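Long-range contact in Myo-inositol phosphohydrolase (Mitsuokella multacida, PDB 4WU3), which probably removes phosphate groups from inositol hexakisphosphate (phytate) as a phosphatase of the protein tyrosine phosphatase-like family: residues A[110-124]-A[235-249]. The protein carries 2 engineered substitutions. Residues are numbered along the deposited sequence; the frame is centred on the assembly and turned at random.
Sequences PVKPSQFYDVDLRGE and DAWLHYHSYAGMGRT. Engineered in segment 235-249: Ser242 (natural residue Cys). With PO4 (phosphate ion), chain G.
Arg248 grips the carboxylate of Glu124 end-on through a two-pronged salt bridge: NH2 reaches the syn lone pair of Glu124 OE1 at 2.8 Å, while NH1 donates to OE2. From above the carboxylate plane, Arg122 NE also meets Glu124 OE2 (2.8 Å), so two arginines hold this one group. Both anions lie at the edge of the Arg248 guanidinium, close to its plane: NH1 and NH2 serve Glu124, while NE and NH1 turn to a bound phosphate, with Arg248 NE 2.8 Å from its O4. With an alanine at Arg248 the two side-chain donors to the phosphate are gone, and Glu124, still met by Arg122 NE, would probably be freer to turn and the anion less firmly held. The anion sits in the P-loop, the phosphate-binding loop of the protein tyrosine phosphatase fold, where backbone amides including Ala244 N and Arg248 N bind it beside the engineered Ser242, a cysteine in nature.

Strand 237-241, which leads into this loop, runs parallel to strand 116-122, joined by six backbone hydrogen bonds from Trp237 N to Gln115 O through to Leu121 N to His241 O. On one face Phe116, its CG anti to the backbone N (chi1 -178°), sets CZ 3.3 Å from His239 CB, and its ring is nearly parallel to the Trp237 indole but slid aside. Pro110 CD makes a CH-pi contact over the face of the six-membered ring of Trp237. On the other face Tyr117 CB meets Leu238 CD2 at 3.4 Å, and Val119 CG1 packs on Tyr240 CD1.

Helix 99-108 covers Phe116 and His239, helix 247-261 packs against Leu121 and Tyr240, and strand 116-122 lies between strands 237-241 and 205-211 in the mixed sheet.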
loop_
_atom_site.group_PDB
_atom_site.type_symbol
_atom_site.label_atom_id
_atom_site.label_comp_id
_atom_site.label_asym_id
_atom_site.label_seq_id
_atom_site.Cartn_x
_atom_site.Cartn_y
_atom_site.Cartn_z
ATOM N N PRO A 110 -21.154 -4.701 -31.949
ATOM C CA PRO A 110 -22.136 -5.413 -32.747
ATOM C C PRO A 110 -23.322 -5.929 -31.933
ATOM O O PRO A 110 -23.707 -7.085 -32.074
ATOM C CB PRO A 110 -21.324 -6.569 -33.335
ATOM C CG PRO A 110 -20.282 -6.843 -32.304
ATOM C CD PRO A 110 -19.967 -5.523 -31.654
ATOM N N VAL A 111 -23.897 -5.073 -31.096
ATOM C CA VAL A 111 -25.154 -5.391 -30.426
ATOM C C VAL A 111 -26.031 -4.154 -30.441
ATOM O O VAL A 111 -25.564 -3.062 -30.752
ATOM C CB VAL A 111 -24.961 -5.863 -28.958
ATOM C CG1 VAL A 111 -24.180 -7.163 -28.919
ATOM C CG2 VAL A 111 -24.258 -4.800 -28.131
ATOM N N LYS A 112 -27.300 -4.340 -30.107
ATOM C CA LYS A 112 -28.204 -3.232 -29.883
ATOM C C LYS A 112 -27.983 -2.683 -28.491
ATOM O O LYS A 112 -27.447 -3.373 -27.636
ATOM C CB LYS A 112 -29.647 -3.697 -30.024
ATOM C CG LYS A 112 -29.957 -4.329 -31.375
ATOM C CD LYS A 112 -31.450 -4.585 -31.538
ATOM C CE LYS A 112 -31.923 -5.790 -30.731
ATOM N NZ LYS A 112 -31.238 -7.058 -31.112
ATOM N N PRO A 113 -28.378 -1.424 -28.258
ATOM C CA PRO A 113 -28.251 -0.847 -26.933
ATOM C C PRO A 113 -28.846 -1.731 -25.835
ATOM O O PRO A 113 -28.282 -1.813 -24.740
ATOM C CB PRO A 113 -29.031 0.462 -27.055
ATOM C CG PRO A 113 -28.870 0.852 -28.481
ATOM C CD PRO A 113 -28.781 -0.429 -29.262
ATOM N N SER A 114 -29.965 -2.392 -26.116
ATOM C CA SER A 114 -30.617 -3.235 -25.105
ATOM C C SER A 114 -29.722 -4.384 -24.609
ATOM O O SER A 114 -29.957 -4.941 -23.538
ATOM C CB SER A 114 -31.945 -3.794 -25.637
ATOM O OG SER A 114 -31.760 -4.548 -26.834
ATOM N N GLN A 115 -28.695 -4.719 -25.376
ATOM C CA GLN A 115 -27.746 -5.750 -24.968
ATOM C C GLN A 115 -26.427 -5.208 -24.401
ATOM O O GLN A 115 -25.511 -5.968 -24.108
ATOM C CB GLN A 115 -27.466 -6.676 -26.147
ATOM C CG GLN A 115 -28.541 -7.731 -26.293
ATOM C CD GLN A 115 -29.892 -7.131 -26.590
ATOM O OE1 GLN A 115 -30.847 -7.277 -25.833
ATOM N NE2 GLN A 115 -29.980 -6.486 -27.716
ATOM N N PHE A 116 -26.347 -3.897 -24.219
ATOM C CA PHE A 116 -25.092 -3.251 -23.864
ATOM C C PHE A 116 -25.122 -2.852 -22.390
ATOM O O PHE A 116 -26.073 -2.218 -21.935
ATOM C CB PHE A 116 -24.882 -2.030 -24.765
ATOM C CG PHE A 116 -23.585 -1.306 -24.533
ATOM C CD1 PHE A 116 -22.442 -1.670 -25.205
ATOM C CD2 PHE A 116 -23.524 -0.239 -23.667
ATOM C CE1 PHE A 116 -21.248 -1.005 -24.992
ATOM C CE2 PHE A 116 -22.341 0.434 -23.458
ATOM C CZ PHE A 116 -21.199 0.049 -24.121
ATOM N N TYR A 117 -24.082 -3.243 -21.650
ATOM C CA TYR A 117 -23.969 -2.908 -20.228
ATOM C C TYR A 117 -22.741 -2.042 -19.980
ATOM O O TYR A 117 -21.617 -2.464 -20.210
ATOM C CB TYR A 117 -23.905 -4.174 -19.365
ATOM C CG TYR A 117 -25.196 -4.955 -19.378
ATOM C CD1 TYR A 117 -25.529 -5.742 -20.466
ATOM C CD2 TYR A 117 -26.100 -4.886 -18.316
ATOM C CE1 TYR A 117 -26.719 -6.443 -20.502
ATOM C CE2 TYR A 117 -27.304 -5.589 -18.353
ATOM C CZ TYR A 117 -27.598 -6.371 -19.445
ATOM O OH TYR A 117 -28.778 -7.094 -19.516
ATOM N N ASP A 118 -22.978 -0.819 -19.530
ATOM C CA ASP A 118 -21.927 0.074 -19.112
ATOM C C ASP A 118 -21.557 -0.306 -17.695
ATOM O O ASP A 118 -22.368 -0.174 -16.779
ATOM C CB ASP A 118 -22.423 1.519 -19.167
ATOM C CG ASP A 118 -21.438 2.509 -18.575
ATOM O OD1 ASP A 118 -20.216 2.243 -18.604
ATOM O OD2 ASP A 118 -21.892 3.568 -18.084
ATOM N N VAL A 119 -20.341 -0.810 -17.526
ATOM C CA VAL A 119 -19.820 -1.108 -16.206
ATOM C C VAL A 119 -18.889 0.013 -15.797
ATOM O O VAL A 119 -17.735 0.086 -16.244
ATOM C CB VAL A 119 -19.077 -2.457 -16.166
ATOM C CG1 VAL A 119 -18.572 -2.749 -14.763
ATOM C CG2 VAL A 119 -19.991 -3.581 -16.642
ATOM N N ASP A 120 -19.424 0.872 -14.933
ATOM C CA ASP A 120 -18.787 2.090 -14.477
ATOM C C ASP A 120 -18.025 1.833 -13.193
ATOM O O ASP A 120 -18.627 1.702 -12.128
ATOM C CB ASP A 120 -19.877 3.138 -14.235
ATOM C CG ASP A 120 -19.337 4.452 -13.740
ATOM O OD1 ASP A 120 -18.107 4.573 -13.606
ATOM O OD2 ASP A 120 -20.157 5.371 -13.483
ATOM N N LEU A 121 -16.698 1.788 -13.279
ATOM C CA LEU A 121 -15.880 1.368 -12.141
ATOM C C LEU A 121 -15.445 2.535 -11.252
ATOM O O LEU A 121 -14.604 2.380 -10.378
ATOM C CB LEU A 121 -14.645 0.601 -12.641
ATOM C CG LEU A 121 -14.934 -0.606 -13.527
ATOM C CD1 LEU A 121 -13.668 -1.105 -14.213
ATOM C CD2 LEU A 121 -15.613 -1.715 -12.723
ATOM N N ARG A 122 -16.020 3.706 -11.462
ATOM C CA ARG A 122 -15.460 4.907 -10.852
ATOM C C ARG A 122 -16.080 5.226 -9.510
ATOM O O ARG A 122 -17.283 5.480 -9.415
ATOM C CB ARG A 122 -15.631 6.113 -11.772
ATOM C CG ARG A 122 -14.972 5.987 -13.137
ATOM C CD ARG A 122 -15.269 7.222 -13.975
ATOM N NE ARG A 122 -14.527 8.397 -13.535
ATOM C CZ ARG A 122 -14.739 9.618 -14.009
ATOM N NH1 ARG A 122 -15.685 9.811 -14.922
ATOM N NH2 ARG A 122 -14.021 10.649 -13.575
ATOM N N GLY A 123 -15.243 5.233 -8.480
ATOM C CA GLY A 123 -15.670 5.622 -7.138
ATOM C C GLY A 123 -15.726 7.125 -6.956
ATOM O O GLY A 123 -16.513 7.622 -6.168
ATOM N N GLU A 124 -14.896 7.845 -7.700
ATOM C CA GLU A 124 -14.952 9.309 -7.741
ATOM C C GLU A 124 -16.318 9.818 -8.268
ATOM O O GLU A 124 -16.918 9.212 -9.147
ATOM C CB GLU A 124 -13.776 9.877 -8.574
ATOM C CG GLU A 124 -13.709 9.487 -10.064
ATOM C CD GLU A 124 -12.965 8.171 -10.322
ATOM O OE1 GLU A 124 -12.730 7.379 -9.357
ATOM O OE2 GLU A 124 -12.613 7.910 -11.500
ATOM N N ASP A 235 -26.563 -12.924 -24.109
ATOM C CA ASP A 235 -26.118 -12.164 -25.246
ATOM C C ASP A 235 -25.595 -10.796 -24.821
ATOM O O ASP A 235 -25.518 -9.860 -25.617
ATOM C CB ASP A 235 -27.259 -12.032 -26.229
ATOM C CG ASP A 235 -28.467 -11.369 -25.626
ATOM O OD1 ASP A 235 -28.616 -11.373 -24.389
ATOM O OD2 ASP A 235 -29.288 -10.836 -26.396
ATOM N N ALA A 236 -25.236 -10.677 -23.557
ATOM C CA ALA A 236 -24.896 -9.384 -22.999
ATOM C C ALA A 236 -23.530 -8.912 -23.481
ATOM O O ALA A 236 -22.588 -9.693 -23.570
ATOM C CB ALA A 236 -24.921 -9.454 -21.484
ATOM N N TRP A 237 -23.428 -7.628 -23.792
ATOM C CA TRP A 237 -22.150 -7.049 -24.137
ATOM C C TRP A 237 -21.732 -6.146 -22.992
ATOM O O TRP A 237 -22.488 -5.279 -22.581
ATOM C CB TRP A 237 -22.240 -6.264 -25.442
ATOM C CG TRP A 237 -20.920 -5.739 -25.858
ATOM C CD1 TRP A 237 -20.267 -4.679 -25.321
ATOM C CD2 TRP A 237 -20.074 -6.260 -26.878
ATOM N NE1 TRP A 237 -19.064 -4.500 -25.937
ATOM C CE2 TRP A 237 -18.912 -5.465 -26.897
ATOM C CE3 TRP A 237 -20.171 -7.331 -27.763
ATOM C CZ2 TRP A 237 -17.867 -5.689 -27.789
ATOM C CZ3 TRP A 237 -19.129 -7.565 -28.633
ATOM C CH2 TRP A 237 -17.995 -6.745 -28.645
ATOM N N LEU A 238 -20.532 -6.382 -22.471
ATOM C CA LEU A 238 -19.994 -5.628 -21.342
ATOM C C LEU A 238 -18.910 -4.642 -21.766
ATOM O O LEU A 238 -17.937 -5.009 -22.417
ATOM C CB LEU A 238 -19.412 -6.587 -20.303
ATOM C CG LEU A 238 -20.418 -7.483 -19.576
ATOM C CD1 LEU A 238 -19.748 -8.190 -18.406
ATOM C CD2 LEU A 238 -21.613 -6.682 -19.090
ATOM N N HIS A 239 -19.093 -3.384 -21.389
ATOM C CA HIS A 239 -18.091 -2.367 -21.628
ATOM C C HIS A 239 -17.618 -1.832 -20.290
ATOM O O HIS A 239 -18.391 -1.197 -19.572
ATOM C CB HIS A 239 -18.661 -1.218 -22.463
ATOM C CG HIS A 239 -17.648 -0.177 -22.792
ATOM N ND1 HIS A 239 -16.772 -0.308 -23.845
ATOM C CD2 HIS A 239 -17.321 0.981 -22.168
ATOM C CE1 HIS A 239 -15.961 0.734 -23.871
ATOM N NE2 HIS A 239 -16.275 1.534 -22.867
ATOM N N TYR A 240 -16.359 -2.115 -19.949
ATOM C CA TYR A 240 -15.772 -1.672 -18.691
ATOM C C TYR A 240 -15.076 -0.333 -18.881
ATOM O O TYR A 240 -14.390 -0.096 -19.892
ATOM C CB TYR A 240 -14.732 -2.673 -18.186
ATOM C CG TYR A 240 -15.261 -4.052 -17.912
ATOM C CD1 TYR A 240 -15.977 -4.323 -16.764
ATOM C CD2 TYR A 240 -15.022 -5.095 -18.799
ATOM C CE1 TYR A 240 -16.461 -5.592 -16.512
ATOM C CE2 TYR A 240 -15.497 -6.361 -18.560
ATOM C CZ TYR A 240 -16.218 -6.613 -17.415
ATOM O OH TYR A 240 -16.708 -7.886 -17.180
ATOM N N HIS A 241 -15.243 0.553 -17.914
ATOM C CA HIS A 241 -14.482 1.787 -17.937
ATOM C C HIS A 241 -14.219 2.366 -16.541
ATOM O O HIS A 241 -14.970 2.137 -15.581
ATOM C CB HIS A 241 -15.179 2.814 -18.825
ATOM C CG HIS A 241 -16.186 3.643 -18.103
ATOM N ND1 HIS A 241 -15.837 4.757 -17.370
ATOM C CD2 HIS A 241 -17.527 3.520 -17.996
ATOM C CE1 HIS A 241 -16.924 5.280 -16.834
ATOM N NE2 HIS A 241 -17.961 4.548 -17.200
ATOM N N SER A 242 -13.131 3.117 -16.450
ATOM C CA SER A 242 -12.762 3.817 -15.242
ATOM C C SER A 242 -12.541 5.281 -15.638
ATOM O O SER A 242 -13.328 5.817 -16.435
ATOM C CB SER A 242 -11.515 3.180 -14.643
ATOM O OG SER A 242 -10.615 2.763 -15.666
ATOM N N TYR A 243 -11.509 5.942 -15.110
ATOM C CA TYR A 243 -11.181 7.265 -15.635
ATOM C C TYR A 243 -10.312 7.163 -16.896
ATOM O O TYR A 243 -10.681 7.683 -17.954
ATOM C CB TYR A 243 -10.517 8.191 -14.613
ATOM C CG TYR A 243 -10.130 9.494 -15.286
ATOM C CD1 TYR A 243 -11.108 10.385 -15.718
ATOM C CD2 TYR A 243 -8.811 9.789 -15.578
ATOM C CE1 TYR A 243 -10.780 11.543 -16.380
ATOM C CE2 TYR A 243 -8.466 10.961 -16.242
ATOM C CZ TYR A 243 -9.456 11.831 -16.640
ATOM O OH TYR A 243 -9.131 12.997 -17.306
ATOM N N ALA A 244 -9.177 6.475 -16.791
ATOM C CA ALA A 244 -8.199 6.474 -17.868
ATOM C C ALA A 244 -8.284 5.218 -18.734
ATOM O O ALA A 244 -7.666 5.143 -19.791
ATOM C CB ALA A 244 -6.802 6.623 -17.292
ATOM N N GLY A 245 -9.061 4.235 -18.293
ATOM C CA GLY A 245 -9.154 2.969 -18.989
ATOM C C GLY A 245 -7.854 2.198 -18.862
ATOM O O GLY A 245 -7.533 1.330 -19.697
ATOM N N MET A 246 -7.114 2.509 -17.802
ATOM C CA MET A 246 -5.831 1.871 -17.539
ATOM C C MET A 246 -5.920 0.836 -16.417
ATOM O O MET A 246 -6.191 -0.327 -16.688
ATOM C CB MET A 246 -4.767 2.933 -17.245
ATOM C CG MET A 246 -4.480 3.794 -18.466
ATOM S SD MET A 246 -3.219 5.066 -18.240
ATOM C CE MET A 246 -1.761 4.031 -18.122
ATOM N N GLY A 247 -5.707 1.249 -15.168
ATOM C CA GLY A 247 -5.657 0.311 -14.039
ATOM C C GLY A 247 -6.928 -0.478 -13.721
ATOM O O GLY A 247 -6.988 -1.704 -13.884
ATOM N N ARG A 248 -7.945 0.219 -13.233
ATOM C CA ARG A 248 -9.163 -0.452 -12.811
ATOM C C ARG A 248 -9.795 -1.146 -13.996
ATOM O O ARG A 248 -10.331 -2.250 -13.858
ATOM C CB ARG A 248 -10.153 0.531 -12.180
ATOM C CG ARG A 248 -9.694 1.096 -10.853
ATOM C CD ARG A 248 -10.491 2.342 -10.462
ATOM N NE ARG A 248 -10.180 3.517 -11.284
ATOM C CZ ARG A 248 -10.776 4.698 -11.141
ATOM N NH1 ARG A 248 -10.437 5.715 -11.920
ATOM N NH2 ARG A 248 -11.726 4.864 -10.219
ATOM N N THR A 249 -9.721 -0.511 -15.166
ATOM C CA THR A 249 -10.312 -1.085 -16.381
ATOM C C THR A 249 -9.606 -2.388 -16.766
ATOM O O THR A 249 -10.251 -3.378 -17.098
ATOM C CB THR A 249 -10.305 -0.081 -17.553
ATOM O OG1 THR A 249 -11.267 0.953 -17.304
ATOM C CG2 THR A 249 -10.672 -0.753 -18.856
HETATM P P PO4 G . -7.807 4.081 -14.215
HETATM O O1 PO4 G . -6.350 4.465 -14.314
HETATM O O2 PO4 G . -8.144 3.350 -15.496
HETATM O O3 PO4 G . -8.678 5.298 -14.049
HETATM O O4 PO4 G . -8.080 3.155 -13.044
#